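Local coordinates for K5 lyase (Enterobacteria phage k1-5, PDB 2X3H), which probably cleaves the K5 capsular polysaccharide (heparosan) by an eliminative lyase reaction, as part of a trimeric phage tail spike, at residues A[128-133]-A[144-149]; A[200-205]-A[215-220]; A[229-234]-A[240-245]; A[254-259]-A[263-268]; A[291-296]-A[304-309]. All coordinates share one frame; numbering follows the deposited sequence.

Overall arrangement
All five contacts are buried, and each joins two faces of one parallel beta-helix without a hydrogen bond across it. They follow one another along the chain. Contact 2 touches contact 3, contact 3 touches contact 4, and contact 4 touches contact 5. Contact 1 stands apart, its centre about 13 Å from that of contact 2. It is also the one that uses an aromatic ring, Tyr130 against Val146. The others rest on small aliphatic groups, with a sulfur added in contact 2. Strand 227-234, which carries contact 3, lies between the strands of contacts 2 and 4. Contacts 2 to 5 also have residues reaching the second subunit; contact 1 touches no other chain.

Contact 1 (A[128-133]-A[144-149]); sequences GNYLVF and ITVESN
Tyr130 carries this contact by laying its ring beside Val146. Its CB lies on the side of the chain that faces 144-149 but is too far back to touch. The torsion chi1 of -169° sets CG opposite the backbone N and sends the ring straight out across the gap. CD2 is the first atom to arrive, 3.7 Å from Val146 CG1. The next atom, CE2, stays close to the same methyl at 3.9 Å from Val146 CG1. CE2 also passes the backbone, with Glu147 O at 4.0 Å from it. Both partners meet the ring obliquely. One face of the ring is covered by the next residue, Leu131, whose CG stands 4.0 Å above the plane and toward the rim. At the tip, OH leaves 144-149 behind and is hydrogen-bonded to Ser103 OG. The ring also stacks with His123, so several groups fix its place.

The two segments lie on different faces of a parallel beta-helix. Strand 131-134 is on one face and strand 144-147 on another, and the tyrosine spans the interior between them.

Val146 meets the ring with one methyl. With chi1 at 179°, CG1 is the branch turned opposite the backbone N, and it meets the CD2-CE2 side of the ring. Leu131 adds a looser approach, its CD1 4.6 Å from Val146 CG2. Val146 also packs on Phe175 of the neighbouring strand 168-178, while Leu131 packs on Leu121 and Val160.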
# COMPACT_ATOMS: atom_id res chain seq x y z
N GLY A 128 30.99 -24.78 -12.56
CA GLY A 128 30.05 -24.79 -13.68
C GLY A 128 28.60 -24.86 -13.25
O GLY A 128 28.30 -24.96 -12.05
N ASN A 129 27.71 -24.83 -14.23
CA ASN A 129 26.27 -24.91 -13.99
C ASN A 129 25.83 -26.29 -13.54
O ASN A 129 26.45 -27.30 -13.90
CB ASN A 129 25.48 -24.49 -15.24
CG ASN A 129 25.76 -23.06 -15.67
OD1 ASN A 129 26.14 -22.21 -14.86
ND2 ASN A 129 25.57 -22.78 -16.97
N TYR A 130 24.75 -26.34 -12.76
CA TYR A 130 24.22 -27.60 -12.27
C TYR A 130 23.07 -28.07 -13.16
O TYR A 130 23.30 -28.83 -14.10
CB TYR A 130 23.81 -27.48 -10.80
CG TYR A 130 23.49 -28.78 -10.08
CD1 TYR A 130 23.68 -30.03 -10.69
CD2 TYR A 130 23.03 -28.76 -8.77
CE1 TYR A 130 23.38 -31.21 -10.02
CE2 TYR A 130 22.74 -29.93 -8.09
CZ TYR A 130 22.92 -31.15 -8.71
OH TYR A 130 22.63 -32.30 -8.02
N LEU A 131 21.85 -27.59 -12.89
CA LEU A 131 20.66 -28.04 -13.60
C LEU A 131 20.29 -26.99 -14.64
O LEU A 131 20.12 -25.82 -14.31
CB LEU A 131 19.50 -28.27 -12.63
CG LEU A 131 19.76 -29.28 -11.50
CD1 LEU A 131 18.58 -29.37 -10.53
CD2 LEU A 131 20.10 -30.65 -12.07
N VAL A 132 20.20 -27.40 -15.90
CA VAL A 132 19.82 -26.49 -16.97
C VAL A 132 18.62 -27.02 -17.73
O VAL A 132 18.67 -28.08 -18.37
CB VAL A 132 20.99 -26.22 -17.95
CG1 VAL A 132 20.54 -25.28 -19.05
CG2 VAL A 132 22.19 -25.63 -17.21
N PHE A 133 17.51 -26.28 -17.66
CA PHE A 133 16.29 -26.65 -18.36
C PHE A 133 16.12 -25.76 -19.57
O PHE A 133 16.00 -24.54 -19.45
CB PHE A 133 15.08 -26.58 -17.41
CG PHE A 133 15.20 -27.52 -16.25
CD1 PHE A 133 14.92 -28.87 -16.39
CD2 PHE A 133 15.66 -27.06 -15.03
CE1 PHE A 133 15.05 -29.74 -15.32
CE2 PHE A 133 15.80 -27.92 -13.94
CZ PHE A 133 15.50 -29.26 -14.08
N ILE A 144 12.10 -29.44 -2.84
CA ILE A 144 13.41 -30.07 -2.97
C ILE A 144 14.51 -29.09 -2.58
O ILE A 144 14.30 -27.88 -2.57
CB ILE A 144 13.59 -30.59 -4.43
CG1 ILE A 144 14.71 -31.64 -4.52
CG2 ILE A 144 13.82 -29.43 -5.41
CD1 ILE A 144 14.53 -32.60 -5.71
N THR A 145 15.67 -29.63 -2.22
CA THR A 145 16.83 -28.82 -1.92
C THR A 145 17.86 -29.01 -3.03
O THR A 145 18.04 -30.13 -3.52
CB THR A 145 17.44 -29.26 -0.58
OG1 THR A 145 16.49 -29.01 0.47
CG2 THR A 145 18.74 -28.50 -0.31
N VAL A 146 18.50 -27.92 -3.43
CA VAL A 146 19.59 -27.94 -4.41
C VAL A 146 20.85 -27.42 -3.73
O VAL A 146 20.90 -26.26 -3.32
CB VAL A 146 19.23 -27.12 -5.66
CG1 VAL A 146 20.39 -27.11 -6.68
CG2 VAL A 146 17.95 -27.66 -6.30
N GLU A 147 21.83 -28.29 -3.58
CA GLU A 147 23.06 -27.97 -2.87
C GLU A 147 24.23 -27.79 -3.83
O GLU A 147 24.45 -28.62 -4.71
CB GLU A 147 23.39 -29.08 -1.87
CG GLU A 147 24.65 -28.80 -1.08
CD GLU A 147 24.95 -29.82 0.00
OE1 GLU A 147 24.15 -30.77 0.20
OE2 GLU A 147 26.00 -29.66 0.66
N SER A 148 24.98 -26.73 -3.64
CA SER A 148 26.17 -26.50 -4.45
C SER A 148 27.41 -27.01 -3.70
O SER A 148 27.37 -27.20 -2.48
CB SER A 148 26.25 -25.01 -4.81
OG SER A 148 27.39 -24.70 -5.59
N ASN A 149 28.51 -27.22 -4.44
CA ASN A 149 29.77 -27.67 -3.84
C ASN A 149 30.96 -27.08 -4.59
O ASN A 149 31.85 -27.80 -5.05
CB ASN A 149 29.87 -29.20 -3.86
CG ASN A 149 28.98 -29.84 -2.83
OD1 ASN A 149 29.19 -29.69 -1.62
ND2 ASN A 149 27.96 -30.57 -3.29

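Contact 2 (A[200-205]-A[215-220]); sequences KGIRGS and AGCVLA
Ile202, Gly204, Cys217 and Val218 meet without any ring or flat polar group between them. The flat group close by is the guanidinium of Arg203, which leaves from the other side of the strand. Its NE is hydrogen-bonded to Gly196 O and its NH2 to Thr169 OG1, both of the second subunit, while NH1 is hydrogen-bonded to Asn174 of its own chain. Bonds from all three nitrogens should hold its rotation.

On the inner side Cys217 fills the gap. Its SG is turned opposite the backbone N (chi1 -173°), which carries it over the other strand. There it lies 4.1 Å from Gly204 CA, a position open to it because Gly204 has no side chain. The same SG is 4.2 Å from Ile202 CG2. That methyl is shared, since Val218 CG2 also lies 4.2 Å from Ile202 CG2. These are relaxed van der Waals contacts.

Cys217 sits at a corner of the chain, between strands 215-216 and 218-221, which belong to different sheets. Around the contact, Ile202 packs on Val170 and Phe175 of strand 168-178, and Cys217 packs on Ala233 of strand 227-234.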
# COMPACT_ATOMS: atom_id res chain seq x y z
N LYS A 200 7.89 -19.31 -6.23
CA LYS A 200 7.32 -19.03 -4.92
C LYS A 200 7.89 -19.92 -3.83
O LYS A 200 8.12 -21.11 -4.05
CB LYS A 200 5.81 -19.14 -4.96
CG LYS A 200 5.28 -20.44 -5.56
CD LYS A 200 3.83 -20.25 -6.01
CE LYS A 200 3.27 -21.51 -6.60
NZ LYS A 200 1.78 -21.50 -6.51
N GLY A 201 8.10 -19.34 -2.66
CA GLY A 201 8.59 -20.13 -1.54
C GLY A 201 10.01 -20.57 -1.77
O GLY A 201 10.30 -21.77 -1.81
N ILE A 202 10.91 -19.60 -1.93
CA ILE A 202 12.30 -19.91 -2.21
C ILE A 202 13.16 -19.49 -1.05
O ILE A 202 13.03 -18.37 -0.57
CB ILE A 202 12.79 -19.13 -3.43
CG1 ILE A 202 11.91 -19.42 -4.65
CG2 ILE A 202 14.25 -19.39 -3.71
CD1 ILE A 202 11.81 -20.89 -5.05
N ARG A 203 14.04 -20.39 -0.60
CA ARG A 203 15.09 -20.04 0.37
C ARG A 203 16.46 -20.12 -0.28
O ARG A 203 16.70 -21.02 -1.08
CB ARG A 203 15.08 -20.98 1.58
CG ARG A 203 13.84 -20.87 2.46
CD ARG A 203 14.05 -21.59 3.80
NE ARG A 203 12.85 -21.64 4.64
CZ ARG A 203 11.90 -22.57 4.54
NH1 ARG A 203 11.98 -23.50 3.59
NH2 ARG A 203 10.84 -22.55 5.36
N GLY A 204 17.34 -19.19 0.07
CA GLY A 204 18.73 -19.21 -0.42
C GLY A 204 19.65 -18.82 0.72
O GLY A 204 19.37 -17.86 1.44
N SER A 205 20.75 -19.56 0.88
CA SER A 205 21.75 -19.25 1.90
C SER A 205 23.14 -19.16 1.27
O SER A 205 23.71 -20.18 0.87
CB SER A 205 21.74 -20.31 2.99
OG SER A 205 22.67 -19.98 4.02
N ALA A 215 26.67 -12.09 -7.66
CA ALA A 215 25.81 -13.22 -7.34
C ALA A 215 24.50 -12.70 -6.76
O ALA A 215 24.43 -11.61 -6.20
CB ALA A 215 26.50 -14.17 -6.35
N GLY A 216 23.46 -13.52 -6.89
CA GLY A 216 22.17 -13.26 -6.28
C GLY A 216 21.40 -14.54 -6.12
O GLY A 216 21.85 -15.62 -6.52
N CYS A 217 20.21 -14.43 -5.54
CA CYS A 217 19.38 -15.60 -5.29
C CYS A 217 18.52 -15.90 -6.51
O CYS A 217 18.79 -16.84 -7.24
CB CYS A 217 18.53 -15.39 -4.04
SG CYS A 217 17.62 -16.87 -3.56
N VAL A 218 17.50 -15.08 -6.75
CA VAL A 218 16.62 -15.29 -7.90
C VAL A 218 16.87 -14.18 -8.90
O VAL A 218 16.87 -13.02 -8.52
CB VAL A 218 15.13 -15.19 -7.50
CG1 VAL A 218 14.18 -15.26 -8.73
CG2 VAL A 218 14.77 -16.27 -6.48
N LEU A 219 17.04 -14.54 -10.17
CA LEU A 219 17.17 -13.55 -11.24
C LEU A 219 16.16 -13.86 -12.34
O LEU A 219 16.16 -14.98 -12.87
CB LEU A 219 18.58 -13.57 -11.83
CG LEU A 219 18.69 -12.89 -13.20
CD1 LEU A 219 18.27 -11.42 -13.11
CD2 LEU A 219 20.12 -13.00 -13.73
N ALA A 220 15.29 -12.89 -12.64
CA ALA A 220 14.39 -12.99 -13.80
C ALA A 220 14.87 -12.00 -14.85
O ALA A 220 14.63 -10.79 -14.74
CB ALA A 220 12.94 -12.70 -13.39

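Contact 3 (A[229-234]-A[240-245]); sequences DNVIAK and GAVELK
Ala233 and Ala241 meet methyl to methyl. Their CB atoms are 3.5 Å apart, tighter than usual for two carbons. Ala233 CB also lies 3.7 Å from Ala241 CA. The backbones come near enough for this because both residues are small: the CA atoms of Ala233 and Ala241 are 5.2 Å apart. Ala241 stands at a corner, with phi and psi of -83° and -46°, and the bend pushes its methyl toward strand 227-234.

The two valines next to this pair, Val231 and Val242, share one side-chain conformation. In Val231, chi1 of 177° places CG1 opposite the backbone N and CG2 beside it. CG1 leans toward the corner, 4.2 Å from Ala241 O and 4.5 Å from Ala241 CB. CG2 makes the closer approach to the other valine, 4.2 Å from Val242 CG2. In Val242, too, CG1 lies opposite the backbone N, and it is CG2, on the N side, that reaches the strand. No polar side chain enters between the segments.

Alternate residues of 229-234 face the other way. Ile232 packs on Leu227 of the second subunit, and Lys234 makes a salt bridge there with Asp195. The inward residues continue into neighbouring turns, Ala233 on Cys217 and Ala241 on Val256. Aliphatic side chains stacked from turn to turn are characteristic of a parallel beta-helix; here the outward face packs on a partner chain, consistent with a trimeric tail spike.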
# COMPACT_ATOMS: atom_id res chain seq x y z
N ASP A 229 7.22 -14.71 -5.47
CA ASP A 229 6.48 -14.49 -4.21
C ASP A 229 7.10 -15.32 -3.09
O ASP A 229 7.42 -16.50 -3.29
CB ASP A 229 4.99 -14.91 -4.42
CG ASP A 229 4.06 -14.50 -3.27
OD1 ASP A 229 4.34 -13.50 -2.56
OD2 ASP A 229 3.03 -15.19 -3.08
N ASN A 230 7.28 -14.72 -1.92
CA ASN A 230 7.72 -15.47 -0.73
C ASN A 230 9.15 -16.01 -0.87
O ASN A 230 9.36 -17.23 -0.99
CB ASN A 230 6.71 -16.61 -0.41
CG ASN A 230 5.36 -16.09 0.11
OD1 ASN A 230 4.30 -16.66 -0.17
ND2 ASN A 230 5.40 -15.01 0.88
N VAL A 231 10.12 -15.10 -0.84
CA VAL A 231 11.55 -15.44 -0.96
C VAL A 231 12.27 -15.03 0.32
O VAL A 231 12.03 -13.94 0.85
CB VAL A 231 12.19 -14.69 -2.15
CG1 VAL A 231 13.69 -14.97 -2.24
CG2 VAL A 231 11.48 -15.07 -3.44
N ILE A 232 13.15 -15.90 0.82
CA ILE A 232 13.96 -15.58 1.99
C ILE A 232 15.41 -15.85 1.63
O ILE A 232 15.80 -17.01 1.43
CB ILE A 232 13.58 -16.42 3.24
CG1 ILE A 232 12.07 -16.33 3.51
CG2 ILE A 232 14.40 -15.95 4.44
CD1 ILE A 232 11.58 -17.15 4.71
N ALA A 233 16.20 -14.79 1.51
CA ALA A 233 17.58 -14.91 1.03
C ALA A 233 18.54 -14.36 2.06
O ALA A 233 18.31 -13.27 2.58
CB ALA A 233 17.74 -14.17 -0.29
N LYS A 234 19.61 -15.10 2.33
CA LYS A 234 20.58 -14.69 3.34
C LYS A 234 21.99 -14.50 2.77
O LYS A 234 22.53 -15.39 2.12
CB LYS A 234 20.60 -15.68 4.50
CG LYS A 234 19.28 -15.64 5.25
CD LYS A 234 19.18 -16.66 6.35
CE LYS A 234 17.92 -16.37 7.17
NZ LYS A 234 17.52 -17.55 7.95
N GLY A 240 21.51 -9.53 -4.72
CA GLY A 240 20.55 -9.65 -3.61
C GLY A 240 19.61 -10.84 -3.67
O GLY A 240 19.99 -11.94 -4.11
N ALA A 241 18.39 -10.63 -3.17
CA ALA A 241 17.39 -11.69 -3.08
C ALA A 241 16.64 -11.90 -4.40
O ALA A 241 16.44 -13.03 -4.82
CB ALA A 241 16.40 -11.39 -1.94
N VAL A 242 16.22 -10.80 -5.03
CA VAL A 242 15.52 -10.87 -6.31
C VAL A 242 16.03 -9.78 -7.23
O VAL A 242 15.93 -8.60 -6.91
CB VAL A 242 13.98 -10.69 -6.15
CG1 VAL A 242 13.31 -10.66 -7.54
CG2 VAL A 242 13.39 -11.81 -5.30
N GLU A 243 16.57 -10.18 -8.38
CA GLU A 243 16.89 -9.22 -9.45
C GLU A 243 15.93 -9.38 -10.64
O GLU A 243 15.69 -10.50 -11.10
CB GLU A 243 18.34 -9.38 -9.94
CG GLU A 243 18.57 -8.46 -11.16
CD GLU A 243 19.99 -8.42 -11.73
OE1 GLU A 243 20.77 -9.39 -11.58
OE2 GLU A 243 20.30 -7.39 -12.38
N LEU A 244 15.38 -8.25 -11.12
CA LEU A 244 14.74 -8.18 -12.43
C LEU A 244 15.76 -7.51 -13.34
O LEU A 244 16.39 -6.53 -12.95
CB LEU A 244 13.47 -7.33 -12.37
CG LEU A 244 12.33 -7.83 -11.49
CD1 LEU A 244 11.16 -6.83 -11.53
CD2 LEU A 244 11.87 -9.26 -11.85
N LYS A 245 15.89 -8.01 -14.56
CA LYS A 245 16.96 -7.55 -15.43
C LYS A 245 16.50 -7.32 -16.86
O LYS A 245 15.56 -7.97 -17.34
CB LYS A 245 18.08 -8.59 -15.43
CG LYS A 245 19.38 -8.18 -16.10
CD LYS A 245 20.42 -9.30 -15.96
CE LYS A 245 21.77 -8.88 -16.51
NZ LYS A 245 22.80 -9.96 -16.24

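Contact 4 (A[254-259]-A[263-268]); sequences SNVIGA and HVTYNG
Gly258 and Val264 bring the backbones closest, their CA atoms 5.2 Å apart, where the extended strand 252-259 faces the corner that the chain turns at Val264 and Thr265. Val264 is the side chain that fills the space between them. Its phi and psi of -92° and -58° break the strand geometry and point the isopropyl group at the glycine.

Both methyls of Val264 lie against the backbone of Gly258. CG1 is toward the amide, 3.7 Å from Gly258 N, and CG2 is toward the carbonyl, 4.0 Å from Gly258 O. Both can settle there because the glycine offers bare main chain. CG1 also touches the next inward residue, with Val256 CG1 at 3.9 Å from Val264 CG1. In both valines this methyl is set opposite the backbone N (chi1 179° in Val256). The two side chains point in roughly opposite directions and are offset, rather than meeting head on.

Thr265 makes a lighter contact from beside Val264. Its methyl faces inward, CG2 lying 4.3 Å from Val256 CG1.

Outward, Asn255 ND2 is hydrogen-bonded to Ser254 OG of the second subunit, which ties this strand to the trimer interface. Inside the fold, Val256 packs on Ala241 from the preceding turn. Val264 rests on Val283 and Ala285 of strand 279-286, and Thr265 on Val293 of strand 293-294.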
# COMPACT_ATOMS: atom_id res chain seq x y z
N SER A 254 6.84 -10.07 -4.78
CA SER A 254 6.10 -9.84 -3.54
C SER A 254 6.68 -10.65 -2.38
O SER A 254 7.16 -11.76 -2.58
CB SER A 254 4.62 -10.20 -3.72
OG SER A 254 3.87 -9.78 -2.59
N ASN A 255 6.65 -10.07 -1.19
CA ASN A 255 7.04 -10.79 0.04
C ASN A 255 8.46 -11.33 -0.02
O ASN A 255 8.70 -12.54 0.01
CB ASN A 255 6.06 -11.93 0.32
CG ASN A 255 4.74 -11.45 0.88
OD1 ASN A 255 4.54 -10.26 1.14
ND2 ASN A 255 3.81 -12.38 1.06
N VAL A 256 9.40 -10.40 -0.11
CA VAL A 256 10.82 -10.75 -0.20
C VAL A 256 11.53 -10.34 1.09
O VAL A 256 11.46 -9.18 1.48
CB VAL A 256 11.46 -10.04 -1.40
CG1 VAL A 256 12.95 -10.38 -1.50
CG2 VAL A 256 10.74 -10.47 -2.68
N ILE A 257 12.19 -11.30 1.74
CA ILE A 257 13.03 -11.02 2.90
C ILE A 257 14.49 -11.22 2.49
O ILE A 257 14.86 -12.30 2.01
CB ILE A 257 12.73 -11.97 4.08
CG1 ILE A 257 11.26 -11.88 4.48
CG2 ILE A 257 13.68 -11.70 5.27
CD1 ILE A 257 10.87 -12.81 5.65
N GLY A 258 15.31 -10.19 2.67
CA GLY A 258 16.75 -10.31 2.47
C GLY A 258 17.42 -9.96 3.78
O GLY A 258 17.18 -8.89 4.32
N ALA A 259 18.23 -10.89 4.29
CA ALA A 259 19.00 -10.65 5.51
C ALA A 259 20.49 -10.55 5.19
O ALA A 259 21.06 -11.44 4.55
CB ALA A 259 18.73 -11.75 6.54
N HIS A 263 22.03 -5.65 -1.44
CA HIS A 263 20.76 -5.03 -1.83
C HIS A 263 19.72 -6.15 -1.68
O HIS A 263 20.08 -7.34 -1.77
CB HIS A 263 20.78 -4.61 -3.30
CG HIS A 263 22.01 -3.87 -3.74
ND1 HIS A 263 22.28 -2.57 -3.37
CD2 HIS A 263 23.02 -4.24 -4.57
CE1 HIS A 263 23.41 -2.18 -3.94
NE2 HIS A 263 23.88 -3.18 -4.66
N VAL A 264 18.46 -5.81 -1.42
CA VAL A 264 17.44 -6.85 -1.33
C VAL A 264 16.74 -7.12 -2.66
O VAL A 264 16.76 -8.26 -3.13
CB VAL A 264 16.43 -6.61 -0.17
CG1 VAL A 264 15.41 -7.76 -0.11
CG2 VAL A 264 17.19 -6.54 1.13
N THR A 265 16.13 -6.10 -3.27
CA THR A 265 15.67 -6.21 -4.66
C THR A 265 16.49 -5.27 -5.54
O THR A 265 16.90 -4.19 -5.11
CB THR A 265 14.17 -5.95 -4.83
OG1 THR A 265 13.88 -4.57 -4.58
CG2 THR A 265 13.35 -6.82 -3.89
N TYR A 266 16.74 -5.71 -6.77
CA TYR A 266 17.66 -5.02 -7.66
C TYR A 266 17.10 -5.05 -9.08
O TYR A 266 16.77 -6.12 -9.58
CB TYR A 266 19.03 -5.73 -7.62
CG TYR A 266 20.15 -4.95 -8.27
CD1 TYR A 266 20.37 -5.01 -9.64
CD2 TYR A 266 20.98 -4.13 -7.50
CE1 TYR A 266 21.40 -4.28 -10.24
CE2 TYR A 266 22.01 -3.40 -8.09
CZ TYR A 266 22.21 -3.48 -9.46
OH TYR A 266 23.24 -2.75 -10.04
N ASN A 267 16.97 -3.87 -9.71
CA ASN A 267 16.60 -3.81 -11.12
C ASN A 267 17.82 -3.41 -11.93
O ASN A 267 18.32 -2.29 -11.79
CB ASN A 267 15.49 -2.77 -11.34
CG ASN A 267 14.16 -3.25 -10.82
OD1 ASN A 267 13.97 -4.44 -10.59
ND2 ASN A 267 13.23 -2.32 -10.63
N GLY A 268 18.32 -4.32 -12.76
CA GLY A 268 19.54 -4.03 -13.51
C GLY A 268 19.40 -4.28 -15.00
O GLY A 268 18.41 -4.83 -15.46

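Contact 5 (A[291-296]-A[304-309]); sequences AAVVAG and SDVLVD
Val306 reaches Ala292 and Val293 because its chi1 of 178° turns CG1 opposite the backbone N and into the space between them. This methyl lies 3.8 Å from Ala292 CB. It is also 4.0 Å from Val293 CG2, the branch that stands beside the backbone N in Val293. Val306 CG2 reaches the same Val293 CG2 at 4.2 Å, so one methyl of Val293 serves both branches. The two valine side chains cross at a slant.

Val308 adopts a different rotation, with chi1 of 55°. This puts CG1 between the backbone N and the carbonyl carbon. CG2 takes the place opposite the backbone N and lies 4.0 Å from Ala292 CB. Val308 CB is nearer still, 3.9 Å from Ala292 CB. The alanine methyl thus touches both Val306 and Val308. Ala292 sits at a corner of the chain, ahead of strand 293-294.

At the outer side of strand 302-309, Asp305 OD2 is hydrogen-bonded to Ser304 OG of the second subunit, and Ser304 OG to Asp305 OD2 of the third. The polar links around the trimer, with an aliphatic interior behind them, fit the side-by-side beta-helices of a trimeric tail spike.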
# COMPACT_ATOMS: atom_id res chain seq x y z
N ALA A 291 21.61 -0.92 0.16
CA ALA A 291 20.25 -0.42 -0.07
C ALA A 291 19.21 -1.52 0.06
O ALA A 291 19.51 -2.69 -0.21
CB ALA A 291 20.15 0.22 -1.43
N ALA A 292 18.00 -1.16 0.46
CA ALA A 292 16.90 -2.13 0.41
C ALA A 292 16.52 -2.43 -1.03
O ALA A 292 16.45 -3.59 -1.45
CB ALA A 292 15.69 -1.64 1.21
N VAL A 293 16.28 -1.37 -1.80
CA VAL A 293 15.76 -1.51 -3.16
C VAL A 293 16.53 -0.63 -4.12
O VAL A 293 16.68 0.58 -3.88
CB VAL A 293 14.26 -1.08 -3.21
CG1 VAL A 293 13.76 -1.03 -4.65
CG2 VAL A 293 13.41 -2.02 -2.38
N VAL A 294 17.02 -1.22 -5.20
CA VAL A 294 17.63 -0.47 -6.29
C VAL A 294 16.61 -0.51 -7.43
O VAL A 294 16.44 -1.55 -8.08
CB VAL A 294 18.99 -1.10 -6.72
CG1 VAL A 294 19.54 -0.38 -7.94
CG2 VAL A 294 20.01 -1.07 -5.56
N ALA A 295 15.88 0.60 -7.62
CA ALA A 295 14.78 0.65 -8.59
C ALA A 295 15.29 0.64 -10.04
O ALA A 295 14.56 0.27 -10.96
CB ALA A 295 13.89 1.90 -8.35
N GLY A 296 16.55 1.05 -10.23
CA GLY A 296 17.18 1.00 -11.55
C GLY A 296 16.87 2.16 -12.49
O GLY A 296 16.33 3.22 -12.08
N SER A 304 6.24 -0.79 -3.46
CA SER A 304 5.30 -0.47 -2.38
C SER A 304 5.57 -1.28 -1.12
O SER A 304 5.66 -2.50 -1.18
CB SER A 304 3.87 -0.71 -2.88
OG SER A 304 2.91 -0.37 -1.90
N ASP A 305 5.67 -0.58 0.02
CA ASP A 305 5.81 -1.21 1.36
C ASP A 305 7.19 -1.85 1.55
O ASP A 305 7.36 -3.05 1.37
CB ASP A 305 4.66 -2.19 1.66
CG ASP A 305 3.32 -1.48 1.80
OD1 ASP A 305 3.31 -0.28 2.10
OD2 ASP A 305 2.27 -2.14 1.60
N VAL A 306 8.14 -1.00 1.89
CA VAL A 306 9.55 -1.37 2.02
C VAL A 306 10.01 -1.06 3.44
O VAL A 306 9.98 0.11 3.85
CB VAL A 306 10.43 -0.59 1.02
CG1 VAL A 306 11.91 -0.94 1.20
CG2 VAL A 306 9.94 -0.83 -0.43
N LEU A 307 10.38 -2.09 4.20
CA LEU A 307 10.80 -1.88 5.59
C LEU A 307 12.28 -2.20 5.65
O LEU A 307 12.71 -3.29 5.26
CB LEU A 307 10.01 -2.79 6.55
CG LEU A 307 10.16 -2.49 8.04
CD1 LEU A 307 8.99 -3.12 8.76
CD2 LEU A 307 11.49 -3.00 8.62
N VAL A 308 13.07 -1.24 6.12
CA VAL A 308 14.52 -1.45 6.17
C VAL A 308 15.09 -1.04 7.52
O VAL A 308 14.77 0.02 8.05
CB VAL A 308 15.24 -0.79 4.96
CG1 VAL A 308 14.92 0.67 4.86
CG2 VAL A 308 16.77 -1.02 5.00
N ASP A 309 15.90 -1.93 8.10
CA ASP A 309 16.60 -1.65 9.36
C ASP A 309 18.10 -1.75 9.13
O ASP A 309 18.55 -2.66 8.45
CB ASP A 309 16.21 -2.66 10.43
CG ASP A 309 17.00 -2.49 11.72
OD1 ASP A 309 17.20 -1.33 12.14
OD2 ASP A 309 17.41 -3.51 12.32